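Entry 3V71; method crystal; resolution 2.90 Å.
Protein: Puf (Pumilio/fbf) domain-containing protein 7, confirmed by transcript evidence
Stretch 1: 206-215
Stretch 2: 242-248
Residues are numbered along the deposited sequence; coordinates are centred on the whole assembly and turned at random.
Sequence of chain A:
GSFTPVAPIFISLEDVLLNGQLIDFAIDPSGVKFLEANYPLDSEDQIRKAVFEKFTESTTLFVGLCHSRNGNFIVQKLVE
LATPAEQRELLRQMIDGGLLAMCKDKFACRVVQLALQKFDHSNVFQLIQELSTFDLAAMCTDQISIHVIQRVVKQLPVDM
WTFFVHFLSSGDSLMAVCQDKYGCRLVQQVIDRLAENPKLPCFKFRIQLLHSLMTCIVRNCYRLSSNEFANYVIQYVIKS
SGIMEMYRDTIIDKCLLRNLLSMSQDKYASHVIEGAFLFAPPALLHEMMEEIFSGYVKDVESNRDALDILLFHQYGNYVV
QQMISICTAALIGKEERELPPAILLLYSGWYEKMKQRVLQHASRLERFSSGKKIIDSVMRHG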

ATOM      1  N   ARG A 206     -15.949  -0.219  10.400  1.00 95.46           N
ATOM      2  CA  ARG A 206     -14.695  -0.427   9.697  1.00 94.47           C
ATOM      3  C   ARG A 206     -13.970  -1.695  10.189  1.00102.09           C
ATOM      4  O   ARG A 206     -13.393  -2.451   9.396  1.00 93.46           O
ATOM      5  N   ILE A 207     -14.025  -1.927  11.498  1.00102.72           N
ATOM      6  CA  ILE A 207     -13.353  -3.061  12.125  1.00 92.85           C
ATOM      7  C   ILE A 207     -13.915  -4.393  11.663  1.00 90.10           C
ATOM      8  O   ILE A 207     -13.192  -5.386  11.583  1.00 94.77           O
ATOM      9  N   GLN A 208     -15.204  -4.427  11.365  1.00 87.89           N
ATOM     10  CA  GLN A 208     -15.811  -5.659  10.890  1.00 91.54           C
ATOM     11  C   GLN A 208     -15.384  -5.915   9.458  1.00 88.26           C
ATOM     12  O   GLN A 208     -15.360  -7.058   8.997  1.00 87.58           O
ATOM     13  N   LEU A 209     -15.049  -4.839   8.752  1.00 89.11           N
ATOM     14  CA  LEU A 209     -14.660  -4.943   7.353  1.00 89.45           C
ATOM     15  C   LEU A 209     -13.207  -5.363   7.275  1.00 84.71           C
ATOM     16  O   LEU A 209     -12.824  -6.151   6.413  1.00 85.95           O
ATOM     17  N   LEU A 210     -12.410  -4.833   8.195  1.00 82.87           N
ATOM     18  CA  LEU A 210     -11.009  -5.212   8.327  1.00 82.61           C
ATOM     19  C   LEU A 210     -10.872  -6.692   8.641  1.00 83.53           C
ATOM     20  O   LEU A 210      -9.994  -7.371   8.111  1.00 84.53           O
ATOM     21  N   HIS A 211     -11.749  -7.184   9.510  1.00 85.94           N
ATOM     22  CA  HIS A 211     -11.653  -8.549   9.993  1.00 82.81           C
ATOM     23  C   HIS A 211     -11.874  -9.571   8.887  1.00 79.84           C
ATOM     24  O   HIS A 211     -11.153 -10.564   8.805  1.00 78.58           O
ATOM     25  N   SER A 212     -12.875  -9.336   8.045  1.00 83.49           N
ATOM     26  CA  SER A 212     -13.171 -10.257   6.949  1.00 86.87           C
ATOM     27  C   SER A 212     -12.022 -10.235   5.958  1.00 92.00           C
ATOM     28  O   SER A 212     -11.717 -11.236   5.310  1.00 96.21           O
ATOM     29  N   LEU A 213     -11.387  -9.075   5.843  1.00 89.27           N
ATOM     30  CA  LEU A 213     -10.225  -8.925   4.994  1.00 86.98           C
ATOM     31  C   LEU A 213      -9.042  -9.636   5.622  1.00 82.30           C
ATOM     32  O   LEU A 213      -8.408 -10.490   5.000  1.00 82.68           O
ATOM     33  N   MET A 214      -8.760  -9.264   6.866  1.00 79.43           N
ATOM     34  CA  MET A 214      -7.653  -9.815   7.634  1.00 79.11           C
ATOM     35  C   MET A 214      -7.676 -11.329   7.729  1.00 81.74           C
ATOM     36  O   MET A 214      -6.640 -11.963   7.904  1.00 82.06           O
ATOM     37  N   THR A 215      -8.868 -11.904   7.617  1.00 82.10           N
ATOM     38  CA  THR A 215      -9.035 -13.349   7.661  1.00 79.11           C
ATOM     39  C   THR A 215      -8.393 -14.028   6.454  1.00 81.78           C
ATOM     40  O   THR A 215      -7.663 -14.999   6.609  1.00 83.94           O
ATOM     41  N   GLY A 242      -2.111   0.042  16.004  1.00 89.96           N
ATOM     42  CA  GLY A 242      -3.430   0.017  16.600  1.00 90.05           C
ATOM     43  C   GLY A 242      -3.934  -1.378  16.854  1.00 83.75           C
ATOM     44  O   GLY A 242      -3.236  -2.218  17.413  1.00 85.51           O
ATOM     45  N   ILE A 243      -5.168  -1.621  16.441  1.00 85.38           N
ATOM     46  CA  ILE A 243      -5.748  -2.943  16.551  1.00 87.39           C
ATOM     47  C   ILE A 243      -5.009  -3.873  15.598  1.00 90.51           C
ATOM     48  O   ILE A 243      -5.284  -5.070  15.528  1.00 89.83           O
ATOM     49  N   MET A 244      -4.064  -3.317  14.851  1.00 90.12           N
ATOM     50  CA  MET A 244      -3.280  -4.147  13.954  1.00 90.32           C
ATOM     51  C   MET A 244      -2.404  -5.103  14.749  1.00 82.25           C
ATOM     52  O   MET A 244      -2.074  -6.186  14.278  1.00 80.54           O
ATOM     53  N   GLU A 245      -2.044  -4.693  15.962  1.00 82.18           N
ATOM     54  CA  GLU A 245      -1.196  -5.496  16.826  1.00 82.00           C
ATOM     55  C   GLU A 245      -1.836  -6.843  17.140  1.00 79.06           C
ATOM     56  O   GLU A 245      -1.152  -7.851  17.240  1.00 75.23           O
ATOM     57  N   MET A 246      -3.153  -6.848  17.284  1.00 76.87           N
ATOM     58  CA  MET A 246      -3.904  -8.076  17.483  1.00 77.06           C
ATOM     59  C   MET A 246      -3.678  -9.061  16.329  1.00 76.10           C
ATOM     60  O   MET A 246      -3.567 -10.270  16.540  1.00 78.95           O
ATOM     61  N   TYR A 247      -3.598  -8.546  15.108  1.00 77.66           N
ATOM     62  CA  TYR A 247      -3.366  -9.396  13.938  1.00 76.68           C
ATOM     63  C   TYR A 247      -1.891  -9.784  13.801  1.00 72.34           C
ATOM     64  O   TYR A 247      -1.560 -10.892  13.364  1.00 70.25           O
ATOM     65  N   ARG A 248      -1.014  -8.869  14.201  1.00 66.20           N
ATOM     66  CA  ARG A 248       0.414  -9.130  14.271  1.00 68.97           C
ATOM     67  C   ARG A 248       0.641 -10.416  15.053  1.00 76.89           C
ATOM     68  O   ARG A 248       1.297 -11.350  14.583  1.00 73.77           O
TER

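Neighbouring helices that run nearly parallel can stand well apart when long side chains fill the space between them, and this pair in a Puf domain-containing protein illustrates the principle. The axes of helices 206-215 and 244-248 cross at -20° and come no closer than 11.9 Å, so side chains alone bridge the gap. Y247 is the largest bump. Its CA-to-CB bond points toward the first helix, and the m rotamer at chi1 carries the ring on to L210, H211 and M214. M214, m at all three chi angles, covers one ring face: M214 CB lies 3.3 Å from Y247 CE1, and CG sits almost on the ring normal in a CH-pi contact. At the ring edge, Y247 OH meets H211 ND1 at 2.8 Å, a hydrogen bond; H211 is t at chi1.

L210 (t, p) pushes its CD2 into a hollow bounded by I243 CG2, M244 SD and Y247 CE2. L210 CD2 is 4.0 Å from M244 SD and 4.2 Å from I243 CG2, and it approaches the tyrosine obliquely. M244, also m throughout, leaves its backbone sideways but curls its end inward, bringing M244 CE to 3.9 Å from M214 SD. Toward the N-terminal end of the two stretches, I207 (m, m) leans over so that I207 CD1 touches I243 CG2 at 4.0 Å, closing the apolar seam.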

ATOM      1  CB  ARG A 206     -13.818   0.810   9.871  1.00 88.52           C
ATOM      2  CG  ARG A 206     -14.313   2.015   9.089  1.00 88.65           C
ATOM      3  CD  ARG A 206     -14.107   3.306   9.857  1.00 92.03           C
ATOM      4  NE  ARG A 206     -12.798   3.373  10.490  1.00 93.06           N
ATOM      5  CZ  ARG A 206     -12.490   4.194  11.490  1.00102.26           C
ATOM      6  NH1 ARG A 206     -13.401   5.019  11.981  1.00108.04           N
ATOM      7  NH2 ARG A 206     -11.271   4.187  12.004  1.00110.01           N
ATOM      8  CB  ILE A 207     -13.444  -2.982  13.658  1.00 98.70           C
ATOM      9  CG1 ILE A 207     -12.597  -1.820  14.168  1.00106.33           C
ATOM     10  CG2 ILE A 207     -12.969  -4.262  14.291  1.00 98.23           C
ATOM     11  CD1 ILE A 207     -11.174  -1.856  13.675  1.00 99.08           C
ATOM     12  CB  GLN A 208     -17.339  -5.595  10.976  1.00 99.92           C
ATOM     13  CG  GLN A 208     -17.902  -5.623  12.390  1.00101.73           C
ATOM     14  CD  GLN A 208     -19.420  -5.754  12.407  1.00117.77           C
ATOM     15  OE1 GLN A 208     -19.972  -6.784  12.004  1.00115.31           O
ATOM     16  NE2 GLN A 208     -20.102  -4.704  12.864  1.00112.52           N
ATOM     17  CB  LEU A 209     -14.884  -3.615   6.625  1.00 90.00           C
ATOM     18  CG  LEU A 209     -16.342  -3.230   6.363  1.00 85.45           C
ATOM     19  CD1 LEU A 209     -16.474  -1.741   6.092  1.00 89.55           C
ATOM     20  CD2 LEU A 209     -16.939  -4.055   5.228  1.00 79.75           C
ATOM     21  CB  LEU A 210     -10.353  -4.403   9.443  1.00 79.80           C
ATOM     22  CG  LEU A 210      -8.833  -4.458   9.579  1.00 79.91           C
ATOM     23  CD1 LEU A 210      -8.167  -4.005   8.287  1.00 80.96           C
ATOM     24  CD2 LEU A 210      -8.389  -3.592  10.748  1.00 76.83           C
ATOM     25  CB  HIS A 211     -12.613  -8.804  11.160  1.00 82.97           C
ATOM     26  CG  HIS A 211     -12.427 -10.148  11.795  1.00 88.24           C
ATOM     27  ND1 HIS A 211     -11.385 -10.426  12.656  1.00 88.79           N
ATOM     28  CD2 HIS A 211     -13.121 -11.303  11.660  1.00 81.36           C
ATOM     29  CE1 HIS A 211     -11.459 -11.690  13.038  1.00 86.07           C
ATOM     30  NE2 HIS A 211     -12.499 -12.245  12.444  1.00 83.93           N
ATOM     31  CB  SER A 212     -14.470  -9.871   6.242  1.00 87.70           C
ATOM     32  OG  SER A 212     -14.332  -8.627   5.576  1.00 95.12           O
ATOM     33  CB  LEU A 213      -9.891  -7.450   4.851  1.00 89.33           C
ATOM     34  CG  LEU A 213      -9.594  -7.027   3.421  1.00 98.52           C
ATOM     35  CD1 LEU A 213     -10.850  -6.409   2.815  1.00 96.80           C
ATOM     36  CD2 LEU A 213      -8.406  -6.067   3.383  1.00 90.70           C
ATOM     37  CB  MET A 214      -7.654  -9.217   9.033  1.00 81.19           C
ATOM     38  CG  MET A 214      -7.175  -7.781   9.058  1.00 85.32           C
ATOM     39  SD  MET A 214      -5.567  -7.645   8.250  1.00 88.22           S
ATOM     40  CE  MET A 214      -4.693  -8.997   9.038  1.00 79.19           C
ATOM     41  CB  THR A 215     -10.523 -13.730   7.753  1.00 81.71           C
ATOM     42  OG1 THR A 215     -11.107 -13.058   8.872  1.00 80.34           O
ATOM     43  CG2 THR A 215     -10.691 -15.235   7.915  1.00 82.16           C
ATOM     44  CB  ILE A 243      -7.245  -2.921  16.199  1.00 92.24           C
ATOM     45  CG1 ILE A 243      -7.910  -4.245  16.595  1.00 99.90           C
ATOM     46  CG2 ILE A 243      -7.431  -2.626  14.723  1.00 91.51           C
ATOM     47  CD1 ILE A 243      -9.417  -4.261  16.419  1.00102.30           C
ATOM     48  CB  MET A 244      -2.437  -3.295  13.003  1.00 90.12           C
ATOM     49  CG  MET A 244      -3.200  -2.781  11.796  1.00 86.96           C
ATOM     50  SD  MET A 244      -4.426  -3.955  11.167  1.00 93.85           S
ATOM     51  CE  MET A 244      -3.422  -5.004  10.133  1.00 87.71           C
ATOM     52  CB  GLU A 245      -0.888  -4.741  18.111  1.00 83.38           C
ATOM     53  CG  GLU A 245      -0.183  -3.427  17.878  1.00 86.42           C
ATOM     54  CD  GLU A 245       0.263  -2.769  19.166  1.00 96.78           C
ATOM     55  OE1 GLU A 245      -0.356  -3.043  20.219  1.00104.98           O
ATOM     56  OE2 GLU A 245       1.240  -1.987  19.124  1.00 97.54           O
ATOM     57  CB  MET A 246      -5.393  -7.751  17.649  1.00 78.37           C
ATOM     58  CG  MET A 246      -6.312  -8.955  17.779  1.00 91.01           C
ATOM     59  SD  MET A 246      -8.042  -8.506  18.060  1.00131.51           S
ATOM     60  CE  MET A 246      -8.544  -7.973  16.423  1.00105.33           C
ATOM     61  CB  TYR A 247      -3.901  -8.726  12.666  1.00 78.98           C
ATOM     62  CG  TYR A 247      -5.411  -8.601  12.669  1.00 80.61           C
ATOM     63  CD1 TYR A 247      -6.215  -9.687  12.339  1.00 73.93           C
ATOM     64  CD2 TYR A 247      -6.032  -7.408  13.025  1.00 83.08           C
ATOM     65  CE1 TYR A 247      -7.593  -9.589  12.358  1.00 79.97           C
ATOM     66  CE2 TYR A 247      -7.410  -7.298  13.045  1.00 85.38           C
ATOM     67  CZ  TYR A 247      -8.187  -8.396  12.712  1.00 88.52           C
ATOM     68  OH  TYR A 247      -9.561  -8.300  12.726  1.00 90.64           O
ATOM     69  CB  ARG A 248       1.099  -7.960  14.970  1.00 70.78           C
ATOM     70  CG  ARG A 248       2.598  -8.065  15.072  1.00 73.41           C
ATOM     71  CD  ARG A 248       3.042  -7.996  16.522  1.00 81.18           C
ATOM     72  NE  ARG A 248       3.062  -6.642  17.073  1.00 82.79           N
ATOM     73  CZ  ARG A 248       2.576  -6.317  18.272  1.00 89.88           C
ATOM     74  NH1 ARG A 248       2.008  -7.241  19.044  1.00 76.24           N
ATOM     75  NH2 ARG A 248       2.646  -5.064  18.699  1.00 95.09           N
TER